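Local coordinates for protein ALDH21) (Physcomitrella patens subsp. patens, PDB 5MZ5) that acts as an NADP(+)-dependent succinic semialdehyde dehydrogenase of the aldehyde dehydrogenase family, oxidising succinic semialdehyde to succinate, at residues A[269-274]-A[284-289]; A[385-390]-A[398-403]; A[442-447]-A[459-464]. All coordinates share one frame; numbering follows the deposited sequence.

Contact 1. Residues A[269-274]-A[284-289]; sequences IGWDMK and MELGGN
One face of the Trp271 indole takes the CD1 methyl of Leu286, which stands 3.4 Å above the ring plane, offset toward the rim. This is a CH-pi contact: CD1 lies 3.7 Å from the centroid of the five-membered ring and 24° off its normal, nearest to NE1 and CE2. At the indole edge, in the ring plane, runs the CD methylene of Lys274, three residues further along the same helix. The indole also meets Lys279 of the second subunit in a cation-pi contact, and its NE1 makes a weak hydrogen bond to Asp486 O.

The other Leu286 methyl, CD2, reaches the backbone of the helix at Gly270, 4.0 Å from CA. Beside it the Met284 chain bends at chi2 (-94°) and brings its thioether against the peptide of Gly270, with CE 3.2 Å from Gly270 O. A side chain on Gly270 would run into Leu286 CD2 and crowd Met284 SD, so glycine lets helix 267-276 settle closely on the end of strand 281-285.

The two elements belong to a beta-alpha-beta unit of the Rossmann-type domain. No hydrogen bond joins the segments; the contact rests on apolar packing, the CH-pi contact and the thioether against the Gly270 carbonyl. It holds from the helix side the end of strand 281-285, with Glu285, the predicted active-site residue, and Leu286 just after it, both of which contact NADP(+) when it is bound.

Contact 2. Residues A[385-390]-A[398-403]; sequences LLTGGN and PTVIED
Leu386 and Val400 meet branch to branch, their side chains crossing at a slant with Leu386 CD1 3.9 Å from Val400 CG1. The same CD1 touches the CB of Glu402, so one leucine methyl bridges two residues of strand 395-402. An alanine at Leu386 would probably open a gap beside Val400 CG1 and Glu402 CB and lose part of the packing on helix 333-345. In Thr387, chi1 of -169° sets OG1 anti to the backbone N and puts CG2 between the backbone N and the carbonyl carbon, where it meets Val400 CG2 at 3.9 Å; OG1 bonds Lys345 NZ and a water that donates to Pro398 O. On the opposite face of the ribbon Leu385 lays CD1 against Thr399 CG2 at 3.6 Å and lies beside Ile401.

The pairing is antiparallel but interrupted by a beta bulge: Leu385 faces Ile401 as a non-hydrogen-bonded pair, whereas Thr387 faces Val400 as a hydrogen-bonded one. Leu386 N donates to Val400 O over 2.9 Å, nearly straight at 162°, and Val400 N returns a weak bond to Thr387 O. Past the bulge Gly388, at positive phi, brings its CA close to Pro398 O, where a side chain would clash. Gly389 N then makes a weak, bent bond to Thr399 OG1, a hydroxyl that also bonds Glu397 O.

Leu386, Thr387 and Val400 pack against helix 333-345, with Phe313 of helix 301-313 also on Val400, while Leu385 and Ile401 meet helix 365-380. Backbone bonds from Thr399 and Ile401 join the ribbon to strand 419-425, and Glu402 OE2 forms a salt bridge with Lys337 and a hydrogen bond with Tyr333 OH, both on helix 333-345.

Contact 3. Residues A[442-447]-A[459-464]; sequences LQSGIF and EHMEVG
The carbonyl oxygen of Leu442 accepts the one hydrogen bond between these segments, from Gly464 N at 3.0 Å. The bond is bent, 138° at the hydrogen, and the donor sits above the carbonyl plane, 39° out of it, rather than on a lone pair. Val463 CB presses on the same oxygen at 3.5 Å, so the carbonyl is met by the N-H of Gly464 and the CB methine of Val463, from consecutive residues.

Val463 carries the contact onward. With CG1 anti to the carbonyl carbon (chi1 -68°), that methyl lies over the Gln443-Ser444 backbone, 3.4 Å from Ser444 OG and also close to the carbonyl carbon of Gln443. CG2 faces the CB of Ser444 at a longer 4.2 Å. From further along the strand Met461, extended beyond CG, brings its thioether tip to the same serine: SD is 3.6 Å from Ser444 CB, and CE goes on to Gly445 O at 4.0 Å.

The segments are the first strand and the helix-to-strand turn of a beta-alpha-beta unit made of strand 443-447, helix 451-460 and strand 465-468. Met461 is the first residue to leave helical angles, and Glu462 centres an inverse gamma turn that swings the chain back toward the strand. Backbone bonds from Leu442 and Ser444 to Gly465 continue the pairing into strand 465-468.

Asn436 bonds His460 O and Glu462 N, and Lys505 of the second subunit bonds Met461 O. The side chain of Leu442 leaves the backbone away from residues 459-464 and touches Cys320, a residue of the succinate and NADP(+) sites.

From the N terminus, contact 1 comes first: it closes the short connection between helix 267-276 and strand 281-285 in the Rossmann-type sheet. Contact 2 follows well beyond it, closing the short connection, with strand 391-392 in it, between strands 384-387 and 395-402, and contact 3 then closes the crossover from strand 443-447 through helix 451-460. The three lie in series, with none nested or crossed. Contacts 2 and 3 reach the same mixed sheet, though their centres are about 25 Å apart and they do not touch. Contacts 1 and 3 do touch: Leu442 CD2 lies 3.4 Å from Leu286 O, so the loop after strand 281-285 packs on the residue before strand 443-447.

Contact 1. Residues A[269-274]-A[284-289]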
ATOM      1  N   ILE A 269      -4.481 -35.692  -6.130  1.00 30.06           N
ATOM      2  CA  ILE A 269      -5.893 -35.457  -5.813  1.00 28.76           C
ATOM      3  C   ILE A 269      -6.228 -33.991  -6.139  1.00 29.25           C
ATOM      4  O   ILE A 269      -7.211 -33.732  -6.835  1.00 26.41           O
ATOM      5  CB  ILE A 269      -6.193 -35.821  -4.315  1.00 31.91           C
ATOM      6  CG1 ILE A 269      -5.896 -37.339  -3.998  1.00 32.82           C
ATOM      7  CG2 ILE A 269      -7.607 -35.386  -3.864  1.00 29.34           C
ATOM      8  CD1 ILE A 269      -6.653 -38.396  -4.770  1.00 38.77           C
ATOM      9  N   GLY A 270      -5.394 -33.073  -5.652  1.00 27.14           N
ATOM     10  CA  GLY A 270      -5.556 -31.628  -5.835  1.00 26.70           C
ATOM     11  C   GLY A 270      -5.550 -31.180  -7.278  1.00 29.82           C
ATOM     12  O   GLY A 270      -6.478 -30.497  -7.711  1.00 29.62           O
ATOM     13  N   TRP A 271      -4.522 -31.588  -8.042  1.00 25.19           N
ATOM     14  CA  TRP A 271      -4.444 -31.253  -9.467  1.00 24.46           C
ATOM     15  C   TRP A 271      -5.638 -31.766 -10.262  1.00 27.87           C
ATOM     16  O   TRP A 271      -6.120 -31.071 -11.141  1.00 27.60           O
ATOM     17  CB  TRP A 271      -3.104 -31.706 -10.089  1.00 22.04           C
ATOM     18  CG  TRP A 271      -1.925 -30.952  -9.537  1.00 22.70           C
ATOM     19  CD1 TRP A 271      -0.848 -31.478  -8.881  1.00 25.41           C
ATOM     20  CD2 TRP A 271      -1.723 -29.528  -9.562  1.00 22.12           C
ATOM     21  NE1 TRP A 271       0.035 -30.485  -8.550  1.00 24.43           N
ATOM     22  CE2 TRP A 271      -0.471 -29.276  -8.960  1.00 25.67           C
ATOM     23  CE3 TRP A 271      -2.465 -28.443 -10.068  1.00 22.97           C
ATOM     24  CZ2 TRP A 271       0.062 -27.984  -8.856  1.00 24.44           C
ATOM     25  CZ3 TRP A 271      -1.941 -27.163  -9.956  1.00 23.95           C
ATOM     26  CH2 TRP A 271      -0.701 -26.940  -9.346  1.00 24.26           C
ATOM     27  N   ASP A 272      -6.127 -32.967  -9.928  1.00 25.39           N
ATOM     28  CA  ASP A 272      -7.300 -33.542 -10.560  1.00 24.99           C
ATOM     29  C   ASP A 272      -8.579 -32.747 -10.203  1.00 26.19           C
ATOM     30  O   ASP A 272      -9.442 -32.569 -11.054  1.00 25.56           O
ATOM     31  CB  ASP A 272      -7.434 -35.035 -10.195  1.00 26.77           C
ATOM     32  CG  ASP A 272      -8.695 -35.634 -10.753  1.00 29.42           C
ATOM     33  OD1 ASP A 272      -8.820 -35.688 -12.003  1.00 31.31           O
ATOM     34  OD2 ASP A 272      -9.613 -35.928  -9.952  1.00 29.91           O
ATOM     35  N   MET A 273      -8.700 -32.270  -8.960  1.00 23.87           N
ATOM     36  CA  MET A 273      -9.835 -31.420  -8.557  1.00 23.60           C
ATOM     37  C   MET A 273      -9.819 -30.080  -9.319  1.00 25.11           C
ATOM     38  O   MET A 273     -10.878 -29.631  -9.779  1.00 22.85           O
ATOM     39  CB  MET A 273      -9.861 -31.167  -7.047  1.00 25.15           C
ATOM     40  CG  MET A 273     -10.295 -32.367  -6.255  1.00 28.59           C
ATOM     41  SD  MET A 273      -9.829 -32.180  -4.529  1.00 33.06           S
ATOM     42  CE  MET A 273     -11.073 -31.009  -3.949  1.00 30.84           C
ATOM     43  N   LYS A 274      -8.619 -29.484  -9.497  1.00 19.94           N
ATOM     44  CA  LYS A 274      -8.457 -28.226 -10.254  1.00 20.44           C
ATOM     45  C   LYS A 274      -8.934 -28.428 -11.703  1.00 26.01           C
ATOM     46  O   LYS A 274      -9.702 -27.604 -12.202  1.00 25.57           O
ATOM     47  CB  LYS A 274      -6.982 -27.752 -10.212  1.00 22.24           C
ATOM     48  CG  LYS A 274      -6.738 -26.413 -10.915  1.00 25.19           C
ATOM     49  CD  LYS A 274      -5.246 -26.127 -11.069  1.00 26.53           C
ATOM     50  CE  LYS A 274      -4.937 -24.821 -11.790  1.00 26.08           C
ATOM     51  NZ  LYS A 274      -5.109 -24.917 -13.268  1.00 28.85           N
ATOM     52  N   MET A 284      -4.822 -24.085  -4.118  1.00 27.07           N
ATOM     53  CA  MET A 284      -4.259 -25.395  -3.798  1.00 27.96           C
ATOM     54  C   MET A 284      -3.014 -25.297  -2.918  1.00 31.84           C
ATOM     55  O   MET A 284      -2.034 -24.654  -3.291  1.00 32.21           O
ATOM     56  CB  MET A 284      -3.878 -26.147  -5.093  1.00 30.24           C
ATOM     57  CG  MET A 284      -5.036 -26.490  -5.957  1.00 33.77           C
ATOM     58  SD  MET A 284      -5.574 -28.132  -5.569  1.00 36.57           S
ATOM     59  CE  MET A 284      -7.300 -28.024  -5.939  1.00 33.21           C
ATOM     60  N   GLU A 285      -3.029 -26.010  -1.801  1.00 26.97           N
ATOM     61  CA  GLU A 285      -1.874 -26.120  -0.906  1.00 26.07           C
ATOM     62  C   GLU A 285      -1.528 -27.594  -0.909  1.00 28.84           C
ATOM     63  O   GLU A 285      -2.266 -28.410  -0.352  1.00 27.46           O
ATOM     64  CB  GLU A 285      -2.196 -25.620   0.508  1.00 27.13           C
ATOM     65  CG  GLU A 285      -2.427 -24.123   0.587  1.00 35.06           C
ATOM     66  CD  GLU A 285      -1.210 -23.240   0.357  1.00 59.14           C
ATOM     67  OE1 GLU A 285      -1.403 -22.062  -0.014  1.00 48.56           O
ATOM     68  OE2 GLU A 285      -0.068 -23.725   0.533  1.00 58.73           O
ATOM     69  N   LEU A 286      -0.480 -27.955  -1.657  1.00 25.39           N
ATOM     70  CA  LEU A 286      -0.121 -29.369  -1.820  1.00 25.16           C
ATOM     71  C   LEU A 286       1.218 -29.663  -1.169  1.00 31.74           C
ATOM     72  O   LEU A 286       1.711 -28.822  -0.409  1.00 33.92           O
ATOM     73  CB  LEU A 286      -0.208 -29.803  -3.306  1.00 24.30           C
ATOM     74  CG  LEU A 286      -1.437 -29.253  -4.074  1.00 27.82           C
ATOM     75  CD1 LEU A 286      -1.301 -29.458  -5.538  1.00 28.64           C
ATOM     76  CD2 LEU A 286      -2.772 -29.820  -3.536  1.00 25.99           C
ATOM     77  N   GLY A 287       1.770 -30.837  -1.424  1.00 29.11           N
ATOM     78  CA  GLY A 287       3.013 -31.275  -0.794  1.00 29.92           C
ATOM     79  C   GLY A 287       4.301 -30.583  -1.190  1.00 34.29           C
ATOM     80  O   GLY A 287       4.305 -29.622  -1.964  1.00 33.31           O
ATOM     81  N   GLY A 288       5.401 -31.082  -0.643  1.00 30.29           N
ATOM     82  CA  GLY A 288       6.723 -30.569  -0.940  1.00 29.25           C
ATOM     83  C   GLY A 288       7.819 -31.588  -0.764  1.00 31.77           C
ATOM     84  O   GLY A 288       7.572 -32.721  -0.358  1.00 31.90           O
ATOM     85  N   ASN A 289       9.028 -31.195  -1.112  1.00 29.15           N
ATOM     86  CA  ASN A 289      10.235 -32.026  -0.946  1.00 29.59           C
ATOM     87  C   ASN A 289      11.319 -30.999  -0.620  1.00 31.75           C
ATOM     88  O   ASN A 289      12.212 -30.714  -1.429  1.00 31.83           O
ATOM     89  CB  ASN A 289      10.529 -32.842  -2.215  1.00 25.59           C
ATOM     90  CG  ASN A 289      11.737 -33.744  -2.171  1.00 40.93           C
ATOM     91  OD1 ASN A 289      12.612 -33.656  -1.290  1.00 36.43           O
ATOM     92  ND2 ASN A 289      11.813 -34.632  -3.141  1.00 36.30           N
TER

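Contact 2. Residues A[385-390]-A[398-403]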
ATOM      1  N   LEU A 385      22.429 -46.118   4.916  1.00 37.10           N
ATOM      2  CA  LEU A 385      21.619 -45.905   6.106  1.00 35.87           C
ATOM      3  C   LEU A 385      22.521 -45.525   7.285  1.00 41.17           C
ATOM      4  O   LEU A 385      23.407 -46.299   7.662  1.00 42.24           O
ATOM      5  CB  LEU A 385      20.782 -47.163   6.407  1.00 35.47           C
ATOM      6  CG  LEU A 385      19.772 -47.088   7.565  1.00 38.87           C
ATOM      7  CD1 LEU A 385      18.579 -46.183   7.215  1.00 37.20           C
ATOM      8  CD2 LEU A 385      19.278 -48.470   7.919  1.00 40.17           C
ATOM      9  N   LEU A 386      22.322 -44.309   7.830  1.00 37.17           N
ATOM     10  CA  LEU A 386      23.121 -43.807   8.951  1.00 36.93           C
ATOM     11  C   LEU A 386      22.500 -44.133  10.302  1.00 40.70           C
ATOM     12  O   LEU A 386      23.233 -44.345  11.273  1.00 41.05           O
ATOM     13  CB  LEU A 386      23.416 -42.305   8.826  1.00 35.92           C
ATOM     14  CG  LEU A 386      24.141 -41.837   7.563  1.00 39.35           C
ATOM     15  CD1 LEU A 386      24.350 -40.319   7.601  1.00 38.53           C
ATOM     16  CD2 LEU A 386      25.475 -42.582   7.348  1.00 39.20           C
ATOM     17  N   THR A 387      21.149 -44.181  10.355  1.00 36.04           N
ATOM     18  CA  THR A 387      20.365 -44.504  11.557  1.00 35.49           C
ATOM     19  C   THR A 387      18.900 -44.776  11.180  1.00 39.81           C
ATOM     20  O   THR A 387      18.447 -44.334  10.122  1.00 39.03           O
ATOM     21  CB  THR A 387      20.509 -43.379  12.607  1.00 40.74           C
ATOM     22  OG1 THR A 387      19.970 -43.816  13.852  1.00 40.44           O
ATOM     23  CG2 THR A 387      19.876 -42.048  12.155  1.00 35.71           C
ATOM     24  N   GLY A 388      18.186 -45.477  12.055  1.00 37.22           N
ATOM     25  CA  GLY A 388      16.768 -45.787  11.900  1.00 37.11           C
ATOM     26  C   GLY A 388      16.425 -46.708  10.750  1.00 40.74           C
ATOM     27  O   GLY A 388      17.175 -47.641  10.451  1.00 40.52           O
ATOM     28  N   GLY A 389      15.280 -46.449  10.124  1.00 36.85           N
ATOM     29  CA  GLY A 389      14.793 -47.241   8.995  1.00 36.95           C
ATOM     30  C   GLY A 389      13.920 -48.438   9.344  1.00 41.12           C
ATOM     31  O   GLY A 389      13.457 -49.140   8.439  1.00 42.17           O
ATOM     32  N   ASN A 390      13.692 -48.695  10.648  1.00 36.99           N
ATOM     33  CA  ASN A 390      12.861 -49.818  11.085  1.00 37.59           C
ATOM     34  C   ASN A 390      11.430 -49.398  11.413  1.00 43.21           C
ATOM     35  O   ASN A 390      11.194 -48.279  11.894  1.00 42.91           O
ATOM     36  CB  ASN A 390      13.483 -50.575  12.260  1.00 36.82           C
ATOM     37  CG  ASN A 390      14.855 -51.161  11.979  1.00 55.28           C
ATOM     38  OD1 ASN A 390      15.818 -50.903  12.694  1.00 54.45           O
ATOM     39  ND2 ASN A 390      14.981 -51.980  10.956  1.00 45.21           N
ATOM     40  N   PRO A 398      13.199 -42.447  13.482  1.00 31.17           N
ATOM     41  CA  PRO A 398      13.761 -41.282  12.753  1.00 29.59           C
ATOM     42  C   PRO A 398      14.981 -41.782  11.958  1.00 33.59           C
ATOM     43  O   PRO A 398      15.857 -42.466  12.498  1.00 32.25           O
ATOM     44  CB  PRO A 398      14.098 -40.277  13.859  1.00 30.85           C
ATOM     45  CG  PRO A 398      14.162 -41.066  15.103  1.00 35.91           C
ATOM     46  CD  PRO A 398      13.356 -42.317  14.947  1.00 31.51           C
ATOM     47  N   THR A 399      14.934 -41.580  10.641  1.00 31.52           N
ATOM     48  CA  THR A 399      15.898 -42.116   9.690  1.00 31.62           C
ATOM     49  C   THR A 399      16.704 -41.043   8.986  1.00 35.11           C
ATOM     50  O   THR A 399      16.169 -39.994   8.648  1.00 34.36           O
ATOM     51  CB  THR A 399      15.126 -42.979   8.664  1.00 37.31           C
ATOM     52  OG1 THR A 399      14.283 -43.909   9.345  1.00 37.69           O
ATOM     53  CG2 THR A 399      16.030 -43.718   7.692  1.00 35.50           C
ATOM     54  N   VAL A 400      17.988 -41.345   8.726  1.00 32.79           N
ATOM     55  CA  VAL A 400      18.934 -40.530   7.951  1.00 32.64           C
ATOM     56  C   VAL A 400      19.631 -41.451   6.944  1.00 35.80           C
ATOM     57  O   VAL A 400      20.204 -42.460   7.325  1.00 34.33           O
ATOM     58  CB  VAL A 400      19.959 -39.705   8.785  1.00 36.12           C
ATOM     59  CG1 VAL A 400      20.770 -38.769   7.882  1.00 35.11           C
ATOM     60  CG2 VAL A 400      19.263 -38.907   9.886  1.00 35.40           C
ATOM     61  N   ILE A 401      19.539 -41.113   5.659  1.00 34.24           N
ATOM     62  CA  ILE A 401      20.156 -41.880   4.575  1.00 34.24           C
ATOM     63  C   ILE A 401      21.051 -40.944   3.767  1.00 38.98           C
ATOM     64  O   ILE A 401      20.626 -39.863   3.363  1.00 37.53           O
ATOM     65  CB  ILE A 401      19.159 -42.660   3.664  1.00 36.11           C
ATOM     66  CG1 ILE A 401      17.848 -43.057   4.400  1.00 35.67           C
ATOM     67  CG2 ILE A 401      19.863 -43.880   3.031  1.00 36.73           C
ATOM     68  CD1 ILE A 401      16.702 -43.553   3.500  1.00 36.17           C
ATOM     69  N   GLU A 402      22.272 -41.389   3.524  1.00 37.44           N
ATOM     70  CA  GLU A 402      23.306 -40.669   2.805  1.00 38.59           C
ATOM     71  C   GLU A 402      23.410 -41.129   1.342  1.00 45.51           C
ATOM     72  O   GLU A 402      23.302 -42.318   1.059  1.00 45.72           O
ATOM     73  CB  GLU A 402      24.631 -40.881   3.555  1.00 40.32           C
ATOM     74  CG  GLU A 402      25.875 -40.287   2.932  1.00 47.97           C
ATOM     75  CD  GLU A 402      27.087 -40.584   3.792  1.00 67.47           C
ATOM     76  OE1 GLU A 402      27.632 -41.712   3.704  1.00 55.61           O
ATOM     77  OE2 GLU A 402      27.422 -39.724   4.635  1.00 52.97           O
ATOM     78  N   ASP A 403      23.592 -40.155   0.420  1.00 43.45           N
ATOM     79  CA  ASP A 403      23.794 -40.338  -1.029  1.00 43.69           C
ATOM     80  C   ASP A 403      22.732 -41.220  -1.725  1.00 45.58           C
ATOM     81  O   ASP A 403      23.062 -42.153  -2.466  1.00 46.45           O
ATOM     82  CB  ASP A 403      25.229 -40.843  -1.320  1.00 46.59           C
ATOM     83  CG  ASP A 403      26.317 -39.899  -0.828  1.00 59.51           C
ATOM     84  OD1 ASP A 403      26.065 -38.659  -0.788  1.00 58.74           O
ATOM     85  OD2 ASP A 403      27.415 -40.392  -0.468  1.00 69.45           O
TER
HETATM   86  O   HOH W   1      17.400 -43.427  14.497  1.00 34.05           O

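Contact 3. Residues A[442-447]-A[459-464]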
ATOM      1  N   LEU A 442       7.785 -25.679  -2.521  1.00 27.68           N
ATOM      2  CA  LEU A 442       7.091 -25.061  -1.399  1.00 26.91           C
ATOM      3  C   LEU A 442       8.006 -24.144  -0.599  1.00 29.37           C
ATOM      4  O   LEU A 442       7.855 -22.919  -0.666  1.00 29.38           O
ATOM      5  CB  LEU A 442       6.418 -26.174  -0.557  1.00 27.42           C
ATOM      6  CG  LEU A 442       5.340 -25.854   0.491  1.00 33.22           C
ATOM      7  CD1 LEU A 442       4.522 -24.658   0.159  1.00 33.01           C
ATOM      8  CD2 LEU A 442       4.422 -27.032   0.679  1.00 33.72           C
ATOM      9  N   GLN A 443       8.969 -24.717   0.127  1.00 26.34           N
ATOM     10  CA  GLN A 443       9.922 -23.964   0.938  1.00 25.49           C
ATOM     11  C   GLN A 443      11.305 -24.577   0.883  1.00 27.92           C
ATOM     12  O   GLN A 443      11.457 -25.748   0.552  1.00 26.88           O
ATOM     13  CB  GLN A 443       9.443 -23.789   2.400  1.00 25.80           C
ATOM     14  CG  GLN A 443       8.240 -22.865   2.526  1.00 31.41           C
ATOM     15  CD  GLN A 443       7.930 -22.297   3.885  1.00 39.95           C
ATOM     16  OE1 GLN A 443       7.082 -21.423   4.005  1.00 41.53           O
ATOM     17  NE2 GLN A 443       8.584 -22.762   4.941  1.00 27.62           N
ATOM     18  N   SER A 444      12.312 -23.759   1.161  1.00 26.48           N
ATOM     19  CA  SER A 444      13.732 -24.127   1.217  1.00 26.81           C
ATOM     20  C   SER A 444      14.348 -23.418   2.418  1.00 31.08           C
ATOM     21  O   SER A 444      13.835 -22.390   2.851  1.00 30.42           O
ATOM     22  CB  SER A 444      14.442 -23.685  -0.054  1.00 30.07           C
ATOM     23  OG  SER A 444      14.215 -24.609  -1.101  1.00 41.80           O
ATOM     24  N   GLY A 445      15.431 -23.979   2.936  1.00 27.93           N
ATOM     25  CA  GLY A 445      16.171 -23.434   4.059  1.00 26.69           C
ATOM     26  C   GLY A 445      17.620 -23.212   3.676  1.00 30.35           C
ATOM     27  O   GLY A 445      18.150 -23.914   2.813  1.00 28.39           O
ATOM     28  N   ILE A 446      18.258 -22.204   4.294  1.00 27.21           N
ATOM     29  CA  ILE A 446      19.672 -21.885   4.085  1.00 27.70           C
ATOM     30  C   ILE A 446      20.329 -21.328   5.367  1.00 31.82           C
ATOM     31  O   ILE A 446      19.877 -20.314   5.903  1.00 32.52           O
ATOM     32  CB  ILE A 446      19.945 -20.967   2.836  1.00 30.27           C
ATOM     33  CG1 ILE A 446      21.462 -20.635   2.728  1.00 30.73           C
ATOM     34  CG2 ILE A 446      19.074 -19.684   2.837  1.00 27.52           C
ATOM     35  CD1 ILE A 446      21.912 -19.900   1.554  1.00 36.87           C
ATOM     36  N   PHE A 447      21.412 -21.966   5.819  1.00 27.71           N
ATOM     37  CA  PHE A 447      22.215 -21.468   6.947  1.00 27.61           C
ATOM     38  C   PHE A 447      23.465 -20.837   6.354  1.00 31.45           C
ATOM     39  O   PHE A 447      24.254 -21.528   5.705  1.00 30.57           O
ATOM     40  CB  PHE A 447      22.582 -22.574   7.955  1.00 29.15           C
ATOM     41  CG  PHE A 447      21.457 -22.944   8.883  1.00 29.58           C
ATOM     42  CD1 PHE A 447      20.508 -23.894   8.508  1.00 31.78           C
ATOM     43  CD2 PHE A 447      21.348 -22.354  10.141  1.00 30.10           C
ATOM     44  CE1 PHE A 447      19.474 -24.250   9.374  1.00 31.76           C
ATOM     45  CE2 PHE A 447      20.307 -22.705  11.005  1.00 32.48           C
ATOM     46  CZ  PHE A 447      19.383 -23.657  10.618  1.00 30.77           C
ATOM     47  N   GLU A 459      16.889 -15.106  -4.452  1.00 26.90           N
ATOM     48  CA  GLU A 459      16.691 -14.876  -5.871  1.00 28.07           C
ATOM     49  C   GLU A 459      16.500 -16.146  -6.723  1.00 33.24           C
ATOM     50  O   GLU A 459      15.656 -16.140  -7.620  1.00 33.55           O
ATOM     51  CB  GLU A 459      17.883 -14.078  -6.412  1.00 29.86           C
ATOM     52  CG  GLU A 459      17.543 -13.136  -7.555  1.00 41.88           C
ATOM     53  CD  GLU A 459      16.501 -12.055  -7.306  1.00 54.08           C
ATOM     54  OE1 GLU A 459      15.854 -11.655  -8.300  1.00 51.28           O
ATOM     55  OE2 GLU A 459      16.316 -11.619  -6.143  1.00 42.54           O
ATOM     56  N   HIS A 460      17.287 -17.206  -6.469  1.00 28.51           N
ATOM     57  CA  HIS A 460      17.304 -18.381  -7.340  1.00 28.62           C
ATOM     58  C   HIS A 460      16.567 -19.623  -6.848  1.00 30.43           C
ATOM     59  O   HIS A 460      16.291 -20.495  -7.684  1.00 30.20           O
ATOM     60  CB  HIS A 460      18.757 -18.739  -7.695  1.00 30.89           C
ATOM     61  CG  HIS A 460      19.393 -17.654  -8.505  1.00 36.01           C
ATOM     62  ND1 HIS A 460      20.185 -16.682  -7.914  1.00 38.69           N
ATOM     63  CD2 HIS A 460      19.199 -17.327  -9.803  1.00 38.86           C
ATOM     64  CE1 HIS A 460      20.505 -15.843  -8.882  1.00 38.76           C
ATOM     65  NE2 HIS A 460      19.937 -16.192 -10.035  1.00 39.41           N
ATOM     66  N   MET A 461      16.216 -19.718  -5.544  1.00 24.81           N
ATOM     67  CA  MET A 461      15.462 -20.893  -5.082  1.00 23.75           C
ATOM     68  C   MET A 461      14.005 -20.822  -5.587  1.00 26.15           C
ATOM     69  O   MET A 461      13.319 -19.833  -5.348  1.00 26.91           O
ATOM     70  CB  MET A 461      15.541 -21.065  -3.567  1.00 25.68           C
ATOM     71  CG  MET A 461      16.877 -21.605  -3.116  1.00 29.90           C
ATOM     72  SD  MET A 461      17.020 -21.507  -1.317  1.00 34.13           S
ATOM     73  CE  MET A 461      18.214 -22.765  -1.049  1.00 31.46           C
ATOM     74  N   GLU A 462      13.573 -21.851  -6.321  1.00 21.83           N
ATOM     75  CA  GLU A 462      12.266 -21.967  -6.969  1.00 21.61           C
ATOM     76  C   GLU A 462      11.195 -22.441  -6.020  1.00 26.49           C
ATOM     77  O   GLU A 462      10.657 -23.542  -6.170  1.00 26.21           O
ATOM     78  CB  GLU A 462      12.375 -22.870  -8.212  1.00 23.02           C
ATOM     79  CG  GLU A 462      13.242 -22.265  -9.300  1.00 28.11           C
ATOM     80  CD  GLU A 462      13.758 -23.213 -10.370  1.00 43.11           C
ATOM     81  OE1 GLU A 462      13.504 -24.438 -10.292  1.00 36.17           O
ATOM     82  OE2 GLU A 462      14.479 -22.722 -11.265  1.00 50.42           O
ATOM     83  N   VAL A 463      10.901 -21.600  -5.019  1.00 24.60           N
ATOM     84  CA  VAL A 463       9.961 -21.888  -3.932  1.00 24.20           C
ATOM     85  C   VAL A 463       9.111 -20.657  -3.629  1.00 28.46           C
ATOM     86  O   VAL A 463       9.434 -19.563  -4.102  1.00 27.69           O
ATOM     87  CB  VAL A 463      10.744 -22.347  -2.640  1.00 26.07           C
ATOM     88  CG1 VAL A 463      11.409 -23.712  -2.831  1.00 25.38           C
ATOM     89  CG2 VAL A 463      11.766 -21.299  -2.204  1.00 25.11           C
ATOM     90  N   GLY A 464       8.089 -20.836  -2.786  1.00 25.08           N
ATOM     91  CA  GLY A 464       7.270 -19.736  -2.262  1.00 24.10           C
ATOM     92  C   GLY A 464       7.901 -19.044  -1.048  1.00 27.27           C
ATOM     93  O   GLY A 464       7.644 -17.870  -0.784  1.00 26.53           O
TER